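Local coordinates for leucine-rich repeat protein TpLRR (Treponema pallidum, PDB 6MLX), which is of unknown function but is a secreted, periplasmic leucine-rich repeat protein whose stacked repeats may offer a surface for binding partners, at residues Val154-Pro157 / Val158-Asn162; Tyr195-Pro198 / Asp199-Arg203; Tyr13-Thr16 / Pro17-Gly21. One frame throughout, in Å; residues are numbered along the deposited sequence.

Contact 1: Val154-Pro157 / Val158-Asn162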
ATOM      1  N   VAL A 154      -5.470  12.386  -1.863  1.00 29.46           N
ATOM      2  CA  VAL A 154      -4.685  11.471  -2.686  1.00 29.17           C
ATOM      3  C   VAL A 154      -4.104  12.256  -3.851  1.00 29.09           C
ATOM      4  O   VAL A 154      -4.848  12.915  -4.589  1.00 29.18           O
ATOM      5  CB  VAL A 154      -5.526  10.296  -3.228  1.00 29.21           C
ATOM      6  CG1 VAL A 154      -4.699   9.471  -4.218  1.00 28.97           C
ATOM      7  CG2 VAL A 154      -6.024   9.423  -2.097  1.00 29.17           C
ATOM      8  N   ARG A 155      -2.790  12.189  -4.021  1.00 29.23           N
ATOM      9  CA  ARG A 155      -2.146  12.709  -5.219  1.00 29.23           C
ATOM     10  C   ARG A 155      -1.831  11.529  -6.129  1.00 28.99           C
ATOM     11  O   ARG A 155      -1.147  10.586  -5.717  1.00 29.08           O
ATOM     12  CB  ARG A 155      -0.879  13.499  -4.898  1.00 29.13           C
ATOM     13  CG  ARG A 155      -0.189  14.111  -6.145  1.00 29.02           C
ATOM     14  CD  ARG A 155       1.225  14.627  -5.811  1.00 28.96           C
ATOM     15  NE  ARG A 155       1.206  15.616  -4.732  1.00 29.16           N
ATOM     16  CZ  ARG A 155       2.258  15.946  -3.984  1.00 29.14           C
ATOM     17  NH1 ARG A 155       3.442  15.370  -4.182  1.00 28.95           N
ATOM     18  NH2 ARG A 155       2.122  16.847  -3.022  1.00 29.45           N
ATOM     19  N   LEU A 156      -2.344  11.582  -7.349  1.00 29.12           N
ATOM     20  CA  LEU A 156      -2.155  10.523  -8.322  1.00 28.90           C
ATOM     21  C   LEU A 156      -0.810  10.669  -9.031  1.00 28.65           C
ATOM     22  O   LEU A 156      -0.242  11.765  -9.087  1.00 28.53           O
ATOM     23  CB  LEU A 156      -3.285  10.558  -9.344  1.00 29.00           C
ATOM     24  CG  LEU A 156      -4.695  10.289  -8.812  1.00 29.23           C
ATOM     25  CD1 LEU A 156      -5.708  10.713  -9.855  1.00 29.27           C
ATOM     26  CD2 LEU A 156      -4.857   8.825  -8.475  1.00 29.11           C
ATOM     27  N   PRO A 157      -0.281   9.574  -9.589  1.00 28.65           N
ATOM     28  CA  PRO A 157       0.890   9.699 -10.469  1.00 28.25           C
ATOM     29  C   PRO A 157       0.522  10.536 -11.686  1.00 28.20           C
ATOM     30  O   PRO A 157      -0.606  10.486 -12.180  1.00 28.22           O
ATOM     31  CB  PRO A 157       1.204   8.247 -10.865  1.00 28.08           C
ATOM     32  CG  PRO A 157       0.373   7.394  -9.994  1.00 28.26           C
ATOM     33  CD  PRO A 157      -0.819   8.206  -9.603  1.00 28.58           C
ATOM     34  N   VAL A 158       1.489  11.301 -12.185  1.00 28.25           N
ATOM     35  CA  VAL A 158       1.209  12.236 -13.274  1.00 28.20           C
ATOM     36  C   VAL A 158       0.673  11.512 -14.518  1.00 28.00           C
ATOM     37  O   VAL A 158      -0.219  12.018 -15.205  1.00 28.09           O
ATOM     38  CB  VAL A 158       2.465  13.084 -13.583  1.00 28.02           C
ATOM     39  CG1 VAL A 158       3.429  12.333 -14.453  1.00 27.58           C
ATOM     40  CG2 VAL A 158       2.081  14.380 -14.238  1.00 27.92           C
ATOM     41  N   GLY A 159       1.171  10.324 -14.818  1.00 27.94           N
ATOM     42  CA  GLY A 159       0.779   9.746 -16.093  1.00 27.78           C
ATOM     43  C   GLY A 159      -0.385   8.773 -16.064  1.00 27.88           C
ATOM     44  O   GLY A 159      -0.611   8.044 -17.042  1.00 27.54           O
ATOM     45  N   VAL A 160      -1.140   8.758 -14.959  1.00 28.21           N
ATOM     46  CA  VAL A 160      -2.064   7.654 -14.699  1.00 28.36           C
ATOM     47  C   VAL A 160      -3.101   7.551 -15.808  1.00 28.21           C
ATOM     48  O   VAL A 160      -3.731   8.540 -16.197  1.00 28.32           O
ATOM     49  CB  VAL A 160      -2.723   7.809 -13.316  1.00 28.80           C
ATOM     50  CG1 VAL A 160      -3.351   9.169 -13.150  1.00 29.01           C
ATOM     51  CG2 VAL A 160      -3.756   6.726 -13.110  1.00 28.92           C
ATOM     52  N   LYS A 161      -3.283   6.337 -16.330  1.00 28.37           N
ATOM     53  CA  LYS A 161      -4.164   6.140 -17.471  1.00 28.14           C
ATOM     54  C   LYS A 161      -5.561   5.646 -17.107  1.00 28.28           C
ATOM     55  O   LYS A 161      -6.506   5.915 -17.854  1.00 28.21           O
ATOM     56  CB  LYS A 161      -3.515   5.175 -18.468  1.00 27.51           C
ATOM     57  CG  LYS A 161      -2.171   5.681 -18.913  1.00 27.40           C
ATOM     58  CD  LYS A 161      -1.764   5.124 -20.233  1.00 26.87           C
ATOM     59  CE  LYS A 161      -0.959   3.893 -20.049  1.00 26.38           C
ATOM     60  NZ  LYS A 161      -0.017   3.833 -21.198  1.00 26.08           N
ATOM     61  N   ASN A 162      -5.723   4.960 -15.980  1.00 27.72           N
ATOM     62  CA  ASN A 162      -7.035   4.493 -15.571  1.00 27.99           C
ATOM     63  C   ASN A 162      -7.138   4.555 -14.056  1.00 28.43           C
ATOM     64  O   ASN A 162      -6.141   4.402 -13.347  1.00 28.40           O
ATOM     65  CB  ASN A 162      -7.281   3.052 -16.027  1.00 27.57           C
ATOM     66  CG  ASN A 162      -6.284   2.084 -15.414  1.00 27.45           C
ATOM     67  OD1 ASN A 162      -5.083   2.331 -15.425  1.00 27.30           O
ATOM     68  ND2 ASN A 162      -6.783   0.978 -14.865  1.00 27.56           N
TER
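P157 and V160 stand at the two ends of a type I beta turn and meet through both polar and apolar atoms, a compact example of how a repeat protein bends its chain where a strand gives out. The polar link is a backbone bond: V160 N donates to P157 O over 3.3 Å, with an angle of 155° at the hydrogen. Its length makes it weak. G159 N comes within 3.2 Å of P157 O as well, but at a poor angle that rules out a second bond.

The apolar contacts are made by V160, against the proline ring and the base of L156. The proline ring and the V160 isopropyl group cross obliquely, with P157 CD 4.2 Å from V160 CB. A chi1 of 53° sets V160 CG1 between its own backbone N and carbonyl carbon and leads this methyl back across the turn. There it lies 3.2 Å from P157 O and also reaches the base of the L156 side chain, with V160 CG1 to L156 CB at 4.1 Å.

Bonds to neighbouring parts of the chain hold the bend from outside. N135 OD1 accepts from V158 N, and N179 ND2 donates to L156 O. Strand 153-155, just before the turn, is the middle one of a three-stranded parallel sheet, and L156 extends its line to rest on L177. A Leu-Pro pair closing a short strand recurs along this BspA-type repeat region.

With so weak a bond across it, the turn probably draws much of its definition from the rigid proline ring, the folded-back valine methyl and the two asparagine side chains, which satisfy backbone groups that the turn's own bond leaves unused.

Contact 2: Tyr195-Pro198 / Asp199-Arg203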
ATOM      1  N   TYR A 195     -18.730  10.624  -0.214  1.00 31.71           N
ATOM      2  CA  TYR A 195     -19.741  11.643   0.057  1.00 31.98           C
ATOM      3  C   TYR A 195     -19.181  13.056   0.099  1.00 32.19           C
ATOM      4  O   TYR A 195     -19.934  14.009  -0.129  1.00 32.38           O
ATOM      5  CB  TYR A 195     -20.466  11.332   1.375  1.00 31.88           C
ATOM      6  CG  TYR A 195     -21.483  10.231   1.185  1.00 31.70           C
ATOM      7  CD1 TYR A 195     -22.735  10.519   0.638  1.00 31.81           C
ATOM      8  CD2 TYR A 195     -21.185   8.912   1.496  1.00 31.36           C
ATOM      9  CE1 TYR A 195     -23.665   9.521   0.425  1.00 31.66           C
ATOM     10  CE2 TYR A 195     -22.113   7.900   1.279  1.00 31.21           C
ATOM     11  CZ  TYR A 195     -23.358   8.220   0.750  1.00 31.32           C
ATOM     12  OH  TYR A 195     -24.305   7.238   0.525  1.00 31.12           O
ATOM     13  N   ARG A 196     -17.891  13.222   0.359  1.00 31.29           N
ATOM     14  CA  ARG A 196     -17.343  14.543   0.622  1.00 31.48           C
ATOM     15  C   ARG A 196     -16.591  15.159  -0.558  1.00 31.57           C
ATOM     16  O   ARG A 196     -15.985  16.223  -0.395  1.00 31.65           O
ATOM     17  CB  ARG A 196     -16.456  14.477   1.862  1.00 31.38           C
ATOM     18  CG  ARG A 196     -17.297  14.276   3.101  1.00 31.42           C
ATOM     19  CD  ARG A 196     -17.116  15.434   4.038  1.00 31.58           C
ATOM     20  NE  ARG A 196     -15.955  15.188   4.883  1.00 31.62           N
ATOM     21  CZ  ARG A 196     -15.243  16.140   5.467  1.00 31.71           C
ATOM     22  NH1 ARG A 196     -15.558  17.414   5.269  1.00 31.83           N
ATOM     23  NH2 ARG A 196     -14.207  15.809   6.231  1.00 31.68           N
ATOM     24  N   LEU A 197     -16.635  14.548  -1.743  1.00 31.68           N
ATOM     25  CA  LEU A 197     -15.965  15.146  -2.894  1.00 31.73           C
ATOM     26  C   LEU A 197     -16.533  16.537  -3.174  1.00 32.02           C
ATOM     27  O   LEU A 197     -17.756  16.690  -3.291  1.00 32.15           O
ATOM     28  CB  LEU A 197     -16.120  14.258  -4.124  1.00 31.70           C
ATOM     29  CG  LEU A 197     -15.603  12.823  -4.009  1.00 31.44           C
ATOM     30  CD1 LEU A 197     -15.917  12.069  -5.285  1.00 31.45           C
ATOM     31  CD2 LEU A 197     -14.115  12.797  -3.697  1.00 31.30           C
ATOM     32  N   PRO A 198     -15.696  17.570  -3.273  1.00 32.24           N
ATOM     33  CA  PRO A 198     -16.204  18.912  -3.585  1.00 32.44           C
ATOM     34  C   PRO A 198     -16.815  18.976  -4.980  1.00 32.61           C
ATOM     35  O   PRO A 198     -16.511  18.176  -5.870  1.00 32.37           O
ATOM     36  CB  PRO A 198     -14.956  19.798  -3.503  1.00 32.48           C
ATOM     37  CG  PRO A 198     -13.929  18.977  -2.798  1.00 32.25           C
ATOM     38  CD  PRO A 198     -14.240  17.557  -3.085  1.00 32.03           C
ATOM     39  N   ASP A 199     -17.681  19.973  -5.171  1.00 33.12           N
ATOM     40  CA  ASP A 199     -18.399  20.089  -6.438  1.00 33.24           C
ATOM     41  C   ASP A 199     -17.456  20.324  -7.610  1.00 33.16           C
ATOM     42  O   ASP A 199     -17.658  19.757  -8.691  1.00 33.15           O
ATOM     43  CB  ASP A 199     -19.434  21.212  -6.369  1.00 33.53           C
ATOM     44  CG  ASP A 199     -20.695  20.782  -5.669  1.00 33.74           C
ATOM     45  OD1 ASP A 199     -21.313  19.780  -6.107  1.00 33.87           O
ATOM     46  OD2 ASP A 199     -21.072  21.446  -4.685  1.00 33.98           O
ATOM     47  N   VAL A 200     -16.431  21.161  -7.430  1.00 33.12           N
ATOM     48  CA  VAL A 200     -15.501  21.410  -8.530  1.00 33.13           C
ATOM     49  C   VAL A 200     -14.794  20.112  -8.920  1.00 32.93           C
ATOM     50  O   VAL A 200     -14.568  19.836 -10.112  1.00 32.77           O
ATOM     51  CB  VAL A 200     -14.514  22.538  -8.160  1.00 33.17           C
ATOM     52  CG1 VAL A 200     -13.339  22.025  -7.330  1.00 33.01           C
ATOM     53  CG2 VAL A 200     -14.023  23.268  -9.425  1.00 33.19           C
ATOM     54  N   LEU A 201     -14.514  19.257  -7.933  1.00 32.59           N
ATOM     55  CA  LEU A 201     -13.904  17.967  -8.233  1.00 32.37           C
ATOM     56  C   LEU A 201     -14.869  17.078  -9.009  1.00 32.40           C
ATOM     57  O   LEU A 201     -14.542  16.600 -10.102  1.00 32.23           O
ATOM     58  CB  LEU A 201     -13.447  17.292  -6.945  1.00 32.23           C
ATOM     59  CG  LEU A 201     -12.757  15.942  -7.147  1.00 32.00           C
ATOM     60  CD1 LEU A 201     -11.685  16.041  -8.243  1.00 31.83           C
ATOM     61  CD2 LEU A 201     -12.161  15.473  -5.837  1.00 31.85           C
ATOM     62  N   LYS A 202     -16.072  16.866  -8.464  1.00 32.67           N
ATOM     63  CA  LYS A 202     -17.096  16.076  -9.146  1.00 32.71           C
ATOM     64  C   LYS A 202     -17.306  16.528 -10.592  1.00 32.85           C
ATOM     65  O   LYS A 202     -17.489  15.697 -11.489  1.00 32.73           O
ATOM     66  CB  LYS A 202     -18.418  16.169  -8.381  1.00 32.85           C
ATOM     67  CG  LYS A 202     -18.492  15.385  -7.091  1.00 32.73           C
ATOM     68  CD  LYS A 202     -19.815  15.708  -6.392  1.00 32.92           C
ATOM     69  CE  LYS A 202     -20.029  14.887  -5.136  1.00 32.81           C
ATOM     70  NZ  LYS A 202     -21.094  15.490  -4.266  1.00 33.05           N
ATOM     71  N   ARG A 203     -17.277  17.841 -10.844  1.00 33.10           N
ATOM     72  CA  ARG A 203     -17.489  18.317 -12.210  1.00 33.15           C
ATOM     73  C   ARG A 203     -16.307  17.984 -13.108  1.00 32.93           C
ATOM     74  O   ARG A 203     -16.503  17.578 -14.259  1.00 32.85           O
ATOM     75  CB  ARG A 203     -17.758  19.825 -12.228  1.00 33.34           C
ATOM     76  CG  ARG A 203     -19.156  20.202 -11.736  1.00 33.66           C
ATOM     77  CD  ARG A 203     -19.537  21.636 -12.103  1.00 33.95           C
ATOM     78  NE  ARG A 203     -18.651  22.633 -11.510  1.00 33.97           N
ATOM     79  CZ  ARG A 203     -18.813  23.149 -10.295  1.00 34.06           C
ATOM     80  NH1 ARG A 203     -19.826  22.744  -9.531  1.00 34.09           N
ATOM     81  NH2 ARG A 203     -17.953  24.058  -9.840  1.00 34.00           N
TER
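K202 stretches the aliphatic part of its side chain across L197: K202 CG is 4.0 Å from L197 CB, and further out K202 CE passes 3.4 Å from L197 O. Every torsion beyond CG is close to 180°, so the methylenes run straight over the residue before the proline. L201 approaches L197 by a methyl, and the two leucines cross at a slant. With L201 CG anti to the backbone N (chi1 -178°), CD2 is carried to within 3.9 Å of L197 CD2. The same L201 CD2 is 4.0 Å from P198 CD, the ring carbon next to the proline nitrogen. L201 CB also sits 3.9 Å from P198 CD.

These contacts surround the start of helix 199-207, where P198 holds the N-cap position. The first turn is closed by K202 N, which donates to P198 O over 2.9 Å. The next step, R203 N to D199 O, repeats that length at 2.9 Å. F214, from the C-terminal tail, touches both L197 and K202, while R196 NH2 bonds N173 OD1, earlier in the chain.

Contact 3: Tyr13-Thr16 / Pro17-Gly21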
ATOM      1  N   TYR A  13      12.725 -18.040   6.710  1.00 30.59           N
ATOM      2  CA  TYR A  13      13.113 -17.502   5.411  1.00 30.56           C
ATOM      3  C   TYR A  13      13.518 -18.628   4.477  1.00 30.55           C
ATOM      4  O   TYR A  13      13.849 -19.737   4.908  1.00 30.51           O
ATOM      5  CB  TYR A  13      14.288 -16.517   5.523  1.00 30.71           C
ATOM      6  CG  TYR A  13      15.518 -17.114   6.172  1.00 30.82           C
ATOM      7  CD1 TYR A  13      16.516 -17.717   5.415  1.00 30.85           C
ATOM      8  CD2 TYR A  13      15.677 -17.074   7.547  1.00 30.91           C
ATOM      9  CE1 TYR A  13      17.647 -18.271   6.027  1.00 30.88           C
ATOM     10  CE2 TYR A  13      16.790 -17.616   8.160  1.00 31.01           C
ATOM     11  CZ  TYR A  13      17.772 -18.215   7.395  1.00 31.07           C
ATOM     12  OH  TYR A  13      18.874 -18.753   8.027  1.00 31.12           O
ATOM     13  N   GLY A  14      13.494 -18.313   3.180  1.00 30.49           N
ATOM     14  CA  GLY A  14      14.061 -19.173   2.164  1.00 30.43           C
ATOM     15  C   GLY A  14      15.030 -18.405   1.283  1.00 30.58           C
ATOM     16  O   GLY A  14      15.266 -17.205   1.472  1.00 30.63           O
ATOM     17  N   LEU A  15      15.606 -19.134   0.332  1.00 30.56           N
ATOM     18  CA  LEU A  15      16.422 -18.538  -0.713  1.00 30.53           C
ATOM     19  C   LEU A  15      15.534 -18.106  -1.873  1.00 30.45           C
ATOM     20  O   LEU A  15      14.452 -18.665  -2.107  1.00 30.27           O
ATOM     21  CB  LEU A  15      17.494 -19.518  -1.220  1.00 30.45           C
ATOM     22  CG  LEU A  15      18.862 -19.569  -0.525  1.00 30.63           C
ATOM     23  CD1 LEU A  15      19.905 -20.308  -1.371  1.00 30.51           C
ATOM     24  CD2 LEU A  15      19.369 -18.172  -0.193  1.00 30.75           C
ATOM     25  N   THR A  16      15.993 -17.077  -2.586  1.00 30.88           N
ATOM     26  CA  THR A  16      15.391 -16.704  -3.850  1.00 30.79           C
ATOM     27  C   THR A  16      15.828 -17.686  -4.947  1.00 30.66           C
ATOM     28  O   THR A  16      16.879 -18.328  -4.827  1.00 30.59           O
ATOM     29  CB  THR A  16      15.810 -15.286  -4.210  1.00 30.81           C
ATOM     30  OG1 THR A  16      15.019 -14.817  -5.314  1.00 30.66           O
ATOM     31  CG2 THR A  16      17.298 -15.243  -4.587  1.00 30.67           C
ATOM     32  N   PRO A  17      15.009 -17.855  -6.027  1.00 30.73           N
ATOM     33  CA  PRO A  17      15.395 -18.770  -7.116  1.00 30.42           C
ATOM     34  C   PRO A  17      16.854 -18.727  -7.574  1.00 30.35           C
ATOM     35  O   PRO A  17      17.454 -19.794  -7.780  1.00 30.41           O
ATOM     36  CB  PRO A  17      14.436 -18.358  -8.236  1.00 29.99           C
ATOM     37  CG  PRO A  17      13.179 -18.008  -7.469  1.00 30.35           C
ATOM     38  CD  PRO A  17      13.638 -17.687  -6.025  1.00 30.69           C
ATOM     39  N   ASP A  18      17.472 -17.559  -7.718  1.00 30.47           N
ATOM     40  CA  ASP A  18      18.844 -17.550  -8.208  1.00 30.40           C
ATOM     41  C   ASP A  18      19.880 -17.474  -7.086  1.00 30.78           C
ATOM     42  O   ASP A  18      21.016 -17.042  -7.336  1.00 30.73           O
ATOM     43  CB  ASP A  18      19.052 -16.421  -9.222  1.00 30.23           C
ATOM     44  CG  ASP A  18      18.866 -16.897 -10.674  1.00 29.88           C
ATOM     45  OD1 ASP A  18      19.301 -18.034 -11.003  1.00 29.79           O
ATOM     46  OD2 ASP A  18      18.290 -16.144 -11.495  1.00 29.71           O
ATOM     47  N   ARG A  19      19.515 -17.886  -5.861  1.00 30.02           N
ATOM     48  CA  ARG A  19      20.472 -18.175  -4.782  1.00 30.25           C
ATOM     49  C   ARG A  19      21.298 -16.952  -4.381  1.00 30.42           C
ATOM     50  O   ARG A  19      22.437 -17.082  -3.910  1.00 30.48           O
ATOM     51  CB  ARG A  19      21.418 -19.333  -5.150  1.00 30.30           C
ATOM     52  CG  ARG A  19      20.950 -20.736  -4.764  1.00 30.36           C
ATOM     53  CD  ARG A  19      19.708 -21.176  -5.541  1.00 30.18           C
ATOM     54  NE  ARG A  19      19.523 -22.635  -5.512  1.00 30.17           N
ATOM     55  CZ  ARG A  19      18.458 -23.262  -6.008  1.00 29.89           C
ATOM     56  NH1 ARG A  19      18.365 -24.595  -5.937  1.00 29.82           N
ATOM     57  NH2 ARG A  19      17.481 -22.554  -6.569  1.00 29.71           N
ATOM     58  N   ASP A  20      20.735 -15.760  -4.546  1.00 30.91           N
ATOM     59  CA  ASP A  20      21.438 -14.515  -4.275  1.00 30.91           C
ATOM     60  C   ASP A  20      20.767 -13.657  -3.210  1.00 30.97           C
ATOM     61  O   ASP A  20      21.320 -12.612  -2.838  1.00 31.00           O
ATOM     62  CB  ASP A  20      21.557 -13.712  -5.575  1.00 30.65           C
ATOM     63  CG  ASP A  20      20.208 -13.474  -6.227  1.00 30.54           C
ATOM     64  OD1 ASP A  20      19.574 -14.469  -6.635  1.00 30.46           O
ATOM     65  OD2 ASP A  20      19.788 -12.297  -6.345  1.00 30.68           O
ATOM     66  N   GLY A  21      19.591 -14.049  -2.722  1.00 30.76           N
ATOM     67  CA  GLY A  21      18.856 -13.223  -1.782  1.00 30.90           C
ATOM     68  C   GLY A  21      17.928 -14.033  -0.904  1.00 30.92           C
ATOM     69  O   GLY A  21      17.555 -15.167  -1.226  1.00 30.87           O
TER
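A chi1 of -169° on T16 sets OG1 opposite its backbone N and directs CG2 toward D20, whose own chi1 of 55° turns its carboxylate back to meet it. The methyl and the oxygen come close, T16 CG2 lying 3.2 Å from D20 OD1.

Two backbone bonds tie the loop. T16 N donates to G21 O over 2.8 Å, joining the ends of the antiparallel hairpin formed by strands 11-15 and 22-27. Within the loop R19 N donates to T16 O over 2.9 Å and closes a type I turn. R19 itself has left-handed backbone angles, which carry the chain out of the turn. Its side chain bends at chi2, so that R19 NH2 can reach P17 O at 3.0 Å, while the R19 and L15 side chains cross at about a right angle, with R19 CG 3.6 Å from L15 CD1.

The grip is uneven: T16 is held through both its N-H and its carbonyl, and the arginine is stitched to the turn at its far end, yet G21 N is a buried N-H with no partner in the model, which is probably an energetic cost of this tight loop.

In the fold
Along the chain the order is contact 3, contact 1, contact 2, and this follows the length of the solenoid. Contacts 3 and 2 lie on opposite sides of the chain's centre, their own centres about 48 Å apart. Contact 1 is about 34 Å from contact 3 and 18 Å from contact 2, centre to centre, and no two of them touch. Contact 3 belongs to the hairpin at one edge of the mixed sheet, contact 1 leaves the middle strand of the separate three-stranded parallel sheet, and contact 2 begins helix 199-207. Contacts 3 and 2 thus lie in the hairpin and the helix toward the two ends of the chain, while contact 1 is a bend within the repeat region.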